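Local coordinates for twitching motility protein PilT (Aquifex aeolicus, PDB 2EYU) that powers the retraction of type IV pili in twitching motility, probably by coupling ATP hydrolysis to large domain movements, at residues S36-T41 / T129-T134; R169-P172 / R178-A181. The protein carries 1 engineered substitution. One frame throughout, in Å; residues are numbered along the deposited sequence.

Contact 1: residues S36-T41 / T129-T134; sequences SGKSTT and TLHTNT
Lys38 reaches from the start of helix 38-52 across the end of strand 125-130, and its side chain makes every close approach between residues 36-41 and 129-134. Gly37, Lys38 and Ser39 fit the end of a P-loop (Walker A motif), as expected in a secretion ATPase of the P-loop NTPase clan, with Lys38 probably the Walker lysine. Its apolar part packs first. The methylene CG lies 3.9 Å from Thr129 CG2, the two side chains crossing at about a right angle, and CD sits 3.7 Å from the carbonyl oxygen Leu130 O. Farther along, CE comes obliquely to the imidazole, 3.6 Å from His131 CD2. The bends at chi3 (141°) and chi4 (77°) turn the ammonium to a point equally near Thr129 OG1 and His131 NE2.

The polar approaches are looser. Lys38 NZ stands 3.7 Å from Thr129 OG1 and just as far from His131 NE2, both too long for hydrogen bonds. Beyond the two segments, Glu106 offers a long, weak ion pair to the same ammonium. Where the loop enters the helix, the backbone N of Lys38 gives a weak bond of 3.3 Å to Ser36 OG, while Thr41 N bonds to Gly37 O in the first turn. Gly37 occupies the N-cap position with a phi of 82°, a positive value that by itself favours glycine.

The methylenes are therefore packed against the strand end while the charged tip is weakly held, an arrangement consistent with a lysine that could turn to nucleotide phosphates when they bind.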
loop_
_atom_site.group_PDB
_atom_site.type_symbol
_atom_site.label_atom_id
_atom_site.label_comp_id
_atom_site.label_asym_id
_atom_site.label_seq_id
_atom_site.Cartn_x
_atom_site.Cartn_y
_atom_site.Cartn_z
ATOM N N SER A 36 -1.315 11.825 4.056
ATOM C CA SER A 36 -0.802 10.704 4.817
ATOM C C SER A 36 0.632 10.342 4.473
ATOM O O SER A 36 1.216 9.487 5.151
ATOM C CB SER A 36 -1.650 9.443 4.493
ATOM O OG SER A 36 -1.546 9.241 3.082
ATOM N N GLY A 37 1.145 10.969 3.424
ATOM C CA GLY A 37 2.488 10.697 2.928
ATOM C C GLY A 37 2.566 9.480 2.027
ATOM O O GLY A 37 3.642 8.962 1.715
ATOM N N LYS A 38 1.423 8.995 1.565
ATOM C CA LYS A 38 1.440 7.735 0.808
ATOM C C LYS A 38 2.100 7.852 -0.547
ATOM O O LYS A 38 2.779 6.932 -1.022
ATOM C CB LYS A 38 0.009 7.221 0.719
ATOM C CG LYS A 38 -0.882 7.833 -0.339
ATOM C CD LYS A 38 -2.318 7.415 -0.021
ATOM C CE LYS A 38 -3.270 8.576 -0.296
ATOM N NZ LYS A 38 -3.481 8.685 -1.781
ATOM N N SER A 39 1.956 8.973 -1.233
ATOM C CA SER A 39 2.670 9.158 -2.494
ATOM C C SER A 39 4.177 9.156 -2.260
ATOM O O SER A 39 4.928 8.622 -3.076
ATOM C CB SER A 39 2.233 10.456 -3.181
ATOM O OG SER A 39 3.247 11.433 -2.997
ATOM N N THR A 40 4.639 9.715 -1.156
ATOM C CA THR A 40 6.055 9.772 -0.822
ATOM C C THR A 40 6.616 8.372 -0.584
ATOM O O THR A 40 7.759 8.050 -0.937
ATOM C CB THR A 40 6.293 10.637 0.430
ATOM O OG1 THR A 40 5.998 12.001 0.128
ATOM C CG2 THR A 40 7.756 10.569 0.838
ATOM N N THR A 41 5.821 7.489 0.032
ATOM C CA THR A 41 6.287 6.110 0.215
ATOM C C THR A 41 6.416 5.415 -1.135
ATOM O O THR A 41 7.467 4.911 -1.501
ATOM C CB THR A 41 5.330 5.365 1.155
ATOM O OG1 THR A 41 5.458 6.046 2.415
ATOM C CG2 THR A 41 5.680 3.894 1.411
ATOM N N THR A 129 -2.835 3.326 -4.883
ATOM C CA THR A 129 -3.128 3.968 -3.621
ATOM C C THR A 129 -4.645 4.049 -3.437
ATOM O O THR A 129 -5.397 4.157 -4.411
ATOM C CB THR A 129 -2.618 5.416 -3.435
ATOM O OG1 THR A 129 -3.176 6.227 -4.482
ATOM C CG2 THR A 129 -1.112 5.525 -3.526
ATOM N N LEU A 130 -5.028 3.999 -2.171
ATOM C CA LEU A 130 -6.407 4.254 -1.767
ATOM C C LEU A 130 -6.375 5.154 -0.524
ATOM O O LEU A 130 -5.325 5.255 0.132
ATOM C CB LEU A 130 -7.160 2.995 -1.416
ATOM C CG LEU A 130 -7.121 1.727 -2.250
ATOM C CD1 LEU A 130 -5.958 0.829 -1.860
ATOM C CD2 LEU A 130 -8.434 0.968 -2.089
ATOM N N HIS A 131 -7.507 5.755 -0.208
ATOM C CA HIS A 131 -7.630 6.605 0.978
ATOM C C HIS A 131 -8.159 5.898 2.207
ATOM O O HIS A 131 -8.533 6.518 3.220
ATOM C CB HIS A 131 -8.555 7.791 0.640
ATOM C CG HIS A 131 -7.799 8.913 -0.012
ATOM N ND1 HIS A 131 -8.188 9.469 -1.211
ATOM C CD2 HIS A 131 -6.703 9.605 0.367
ATOM C CE1 HIS A 131 -7.358 10.438 -1.546
ATOM N NE2 HIS A 131 -6.440 10.545 -0.606
ATOM N N THR A 132 -8.196 4.572 2.179
ATOM C CA THR A 132 -8.624 3.801 3.352
ATOM C C THR A 132 -7.610 3.883 4.468
ATOM O O THR A 132 -6.418 4.121 4.242
ATOM C CB THR A 132 -8.833 2.323 2.970
ATOM O OG1 THR A 132 -7.644 1.878 2.302
ATOM C CG2 THR A 132 -9.978 2.161 1.986
ATOM N N ASN A 133 -8.071 3.684 5.704
ATOM C CA ASN A 133 -7.189 3.926 6.842
ATOM C C ASN A 133 -6.511 2.674 7.366
ATOM O O ASN A 133 -5.535 2.814 8.102
ATOM C CB ASN A 133 -7.992 4.597 7.971
ATOM C CG ASN A 133 -7.692 6.089 8.012
ATOM O OD1 ASN A 133 -7.795 6.738 9.050
ATOM N ND2 ASN A 133 -7.310 6.620 6.853
ATOM N N THR A 134 -7.012 1.496 7.018
ATOM C CA THR A 134 -6.546 0.251 7.643
ATOM C C THR A 134 -6.365 -0.861 6.634
ATOM O O THR A 134 -6.936 -0.833 5.544
ATOM C CB THR A 134 -7.602 -0.119 8.709
ATOM O OG1 THR A 134 -7.280 0.647 9.899
ATOM C CG2 THR A 134 -7.591 -1.566 9.125
#

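Contact 2: residues R169-P172 / R178-A181; sequences RLLP and RVLA
Leu171 and Val179 exchange two backbone hydrogen bonds at the turn end of an antiparallel beta hairpin, strands 162-171 and 179-185. Leu171 N gives to Val179 O at 2.6 Å, and Val179 N returns to Leu171 O. Farther from the turn, Ala181 N gives to Arg169 O at 2.6 Å; the approach of Arg169 N to Ala181 O is too short to be taken at face value. Between these pairs, Leu170 and Leu180 make the non-hydrogen-bonded pair, where Leu180 CA also directs a CA-H...O contact at Arg169 O.

Side chains alternate across the sheet. On the face of Leu171, its CB packs 3.6 Å from Val179 CG1 and its CD2 reaches Ala181 CB, with helices 219-228 and 234-240 covering this side. Arg169 leads its guanidinium away, CG anti to the backbone N (chi1 -158°), toward its polar partner Asn133. On the other face Leu180 meets Leu170, and an alanine in place of Leu180 would probably leave Leu170 CD2 without its methyl partner and open a gap on that face. Leu170 CD2 also lies at the edge of the Arg178 guanidinium, 4.2 Å from Arg178 NH1. The methyls Leu170 CD2 and Leu180 CD1 are pressed together at 3.3 Å, tighter than usual van der Waals contact.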
loop_
_atom_site.group_PDB
_atom_site.type_symbol
_atom_site.label_atom_id
_atom_site.label_comp_id
_atom_site.label_asym_id
_atom_site.label_seq_id
_atom_site.Cartn_x
_atom_site.Cartn_y
_atom_site.Cartn_z
ATOM N N ARG A 169 0.193 6.832 8.401
ATOM C CA ARG A 169 -0.163 8.130 8.949
ATOM C C ARG A 169 1.129 8.816 9.407
ATOM O O ARG A 169 2.048 8.148 9.887
ATOM C CB ARG A 169 -1.152 8.017 10.096
ATOM C CG ARG A 169 -1.948 9.292 10.345
ATOM C CD ARG A 169 -2.965 9.081 11.458
ATOM N NE ARG A 169 -4.252 8.643 10.922
ATOM C CZ ARG A 169 -5.429 9.131 11.295
ATOM N NH1 ARG A 169 -5.499 10.083 12.216
ATOM N NH2 ARG A 169 -6.538 8.663 10.742
ATOM N N LEU A 170 1.163 10.127 9.224
ATOM C CA LEU A 170 2.280 10.964 9.632
ATOM C C LEU A 170 1.920 11.701 10.916
ATOM O O LEU A 170 0.925 12.434 10.914
ATOM C CB LEU A 170 2.631 11.950 8.513
ATOM C CG LEU A 170 3.328 11.384 7.277
ATOM C CD1 LEU A 170 3.122 12.303 6.079
ATOM C CD2 LEU A 170 4.809 11.199 7.535
ATOM N N LEU A 171 2.674 11.509 11.990
ATOM C CA LEU A 171 2.379 12.124 13.283
ATOM C C LEU A 171 3.377 13.241 13.588
ATOM O O LEU A 171 4.528 13.156 13.149
ATOM C CB LEU A 171 2.536 11.146 14.420
ATOM C CG LEU A 171 1.405 10.276 14.955
ATOM C CD1 LEU A 171 0.680 10.986 16.091
ATOM C CD2 LEU A 171 0.435 9.885 13.857
ATOM N N PRO A 172 2.995 14.242 14.366
ATOM C CA PRO A 172 3.995 15.222 14.810
ATOM C C PRO A 172 4.943 14.601 15.836
ATOM O O PRO A 172 4.688 13.458 16.209
ATOM C CB PRO A 172 3.150 16.294 15.501
ATOM C CG PRO A 172 1.955 15.543 15.987
ATOM C CD PRO A 172 1.656 14.543 14.891
ATOM N N ARG A 178 8.346 14.822 11.806
ATOM C CA ARG A 178 7.122 14.051 11.918
ATOM C C ARG A 178 7.517 12.582 12.005
ATOM O O ARG A 178 8.629 12.184 11.653
ATOM C CB ARG A 178 6.181 14.195 10.735
ATOM C CG ARG A 178 5.448 15.523 10.591
ATOM C CD ARG A 178 5.452 15.892 9.105
ATOM N NE ARG A 178 6.790 16.315 8.691
ATOM C CZ ARG A 178 7.763 15.570 8.189
ATOM N NH1 ARG A 178 7.599 14.265 7.997
ATOM N NH2 ARG A 178 8.929 16.124 7.867
ATOM N N VAL A 179 6.591 11.738 12.459
ATOM C CA VAL A 179 6.963 10.324 12.377
ATOM C C VAL A 179 5.885 9.562 11.608
ATOM O O VAL A 179 4.705 9.885 11.748
ATOM C CB VAL A 179 7.145 9.672 13.748
ATOM C CG1 VAL A 179 5.810 9.658 14.477
ATOM C CG2 VAL A 179 7.706 8.268 13.570
ATOM N N LEU A 180 6.341 8.577 10.832
ATOM C CA LEU A 180 5.415 7.704 10.122
ATOM C C LEU A 180 4.902 6.603 11.035
ATOM O O LEU A 180 5.732 5.846 11.562
ATOM C CB LEU A 180 6.072 7.038 8.900
ATOM C CG LEU A 180 5.188 7.037 7.651
ATOM C CD1 LEU A 180 5.634 8.124 6.677
ATOM C CD2 LEU A 180 5.204 5.665 6.996
ATOM N N ALA A 181 3.591 6.548 11.158
ATOM C CA ALA A 181 2.822 5.496 11.808
ATOM C C ALA A 181 2.170 4.680 10.681
ATOM O O ALA A 181 1.594 5.282 9.769
ATOM C CB ALA A 181 1.813 6.069 12.782
#

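In the fold
Contact 1 closes before contact 2 opens along the chain, and their centres lie about 12 Å apart. Both reach one mixed sheet: strand 125-130 of contact 1 is separated from strand 162-171 of contact 2 by strand 26-31, which leads into the probable P-loop. Beyond 162-171 the sheet turns antiparallel with the hairpin. The two sites also touch directly: the Asn133-Arg169 bond joins them, and Leu170 CD1 packs against Ser36 O and Gly37 N. Strand 162-171, parallel to 26-31, thus carries contact 2 up to the presumed nucleotide-binding loop, and strand 179-185 adds the antiparallel neighbour beyond it.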